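Local coordinates for cupin domain protein (Microcystis aeruginosa DIANCHI905, PDB 5ZBF) that binds iron(II) and 4-hydroxyphenylpyruvic acid and probably acts as a cupin-superfamily isomerase in making the Choi moiety of aeruginosins, at residues 68-71 with 72-75. Numbering follows the deposited sequence. Where two conformers were deposited one is given.
Sequences PLRA and LQDI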
# COMPACT_ATOMS: atom_id res chain seq x y z
N PRO A 68 -17.02 -4.89 5.61
CA PRO A 68 -16.34 -5.70 4.61
C PRO A 68 -15.33 -4.88 3.79
O PRO A 68 -15.53 -3.69 3.56
CB PRO A 68 -17.48 -6.24 3.74
CG PRO A 68 -18.62 -5.31 3.96
CD PRO A 68 -18.45 -4.69 5.31
N LEU A 69 -14.24 -5.53 3.39
CA LEU A 69 -13.17 -4.91 2.61
C LEU A 69 -13.00 -5.71 1.33
O LEU A 69 -12.70 -6.90 1.37
CB LEU A 69 -11.86 -4.89 3.39
CG LEU A 69 -11.84 -4.13 4.71
CD1 LEU A 69 -10.54 -4.37 5.47
CD2 LEU A 69 -12.03 -2.65 4.48
N ARG A 70 -13.19 -5.04 0.19
CA ARG A 70 -13.10 -5.69 -1.12
C ARG A 70 -11.73 -5.50 -1.74
O ARG A 70 -11.12 -4.43 -1.62
CB ARG A 70 -14.15 -5.11 -2.07
CG ARG A 70 -15.59 -5.39 -1.65
CD ARG A 70 -16.57 -4.51 -2.39
NE ARG A 70 -16.28 -3.11 -2.14
CZ ARG A 70 -16.82 -2.09 -2.80
NH1 ARG A 70 -17.72 -2.32 -3.75
NH2 ARG A 70 -16.46 -0.85 -2.51
N ALA A 71 -11.27 -6.53 -2.45
CA ALA A 71 -9.96 -6.52 -3.11
C ALA A 71 -9.84 -5.35 -4.09
O ALA A 71 -10.74 -5.10 -4.89
CB ALA A 71 -9.75 -7.83 -3.85
N LEU A 72 -8.72 -4.63 -3.98
CA LEU A 72 -8.36 -3.53 -4.88
C LEU A 72 -9.37 -2.38 -4.91
O LEU A 72 -9.40 -1.60 -5.87
CB LEU A 72 -8.09 -4.07 -6.29
CG LEU A 72 -7.07 -5.22 -6.36
CD1 LEU A 72 -6.95 -5.69 -7.79
CD2 LEU A 72 -5.72 -4.79 -5.82
N GLN A 73 -10.18 -2.26 -3.85
CA GLN A 73 -11.21 -1.21 -3.76
C GLN A 73 -11.19 -0.43 -2.45
O GLN A 73 -11.13 0.81 -2.46
CB GLN A 73 -12.61 -1.81 -3.95
CG GLN A 73 -12.86 -2.44 -5.31
CD GLN A 73 -14.34 -2.57 -5.63
OE1 GLN A 73 -15.01 -1.58 -5.97
NE2 GLN A 73 -14.85 -3.78 -5.54
N ASP A 74 -11.23 -1.15 -1.33
CA ASP A 74 -11.42 -0.52 -0.04
C ASP A 74 -10.09 -0.40 0.72
O ASP A 74 -9.19 -1.23 0.58
CB ASP A 74 -12.45 -1.31 0.77
CG ASP A 74 -13.81 -1.41 0.06
OD1 ASP A 74 -14.26 -0.40 -0.53
OD2 ASP A 74 -14.42 -2.50 0.05
N ILE A 75 -9.97 0.70 1.46
CA ILE A 75 -8.82 0.86 2.33
C ILE A 75 -9.34 1.03 3.77
O ILE A 75 -10.22 1.83 4.06
CB ILE A 75 -7.83 1.95 1.81
CG1 ILE A 75 -7.80 3.22 2.65
CG2 ILE A 75 -8.04 2.28 0.34
CD1 ILE A 75 -6.60 3.26 3.56
O HOH W 1 -9.47 -3.79 0.68
O HOH W 2 -12.90 -6.57 -5.91
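L69 and D74 meet where a type II beta turn, R70 to Q73, joins strands 65-70 and 74-78 of the cupin fold; L69 CD2 lies 4.0 Å from D74 CB, and V112 touches both side chains. At R70 the contact becomes polar. Its NE donates to D74 OD2 at 2.9 Å and its NH2 to D74 OD1 at 3.0 Å, a side-on salt bridge whose guanidinium and carboxylate planes lie 22° apart. The backbone N of R70 donates to the same OD2 at 2.8 Å, on its anti side, and the bend at chi3 (-59°) helps bring NE round to it. Two N-H groups thus grip one oxygen, while T114 OG1 bonds the other, fixing the rotation of the buried carboxylate. Q73 lays its OE1 over one guanidinium face, near the rim. The turn itself is identified by Q73 N donating to R70 O at 3.3 Å, its class by extended A71 (psi 132°) ahead of L72 with its positive phi. D74 N adds a weak bond to that carbonyl, and a water links R70 O to D74 O. A71 O accepts at 2.8 Å from a second water, which in turn takes a weak bond from Q73 NE2.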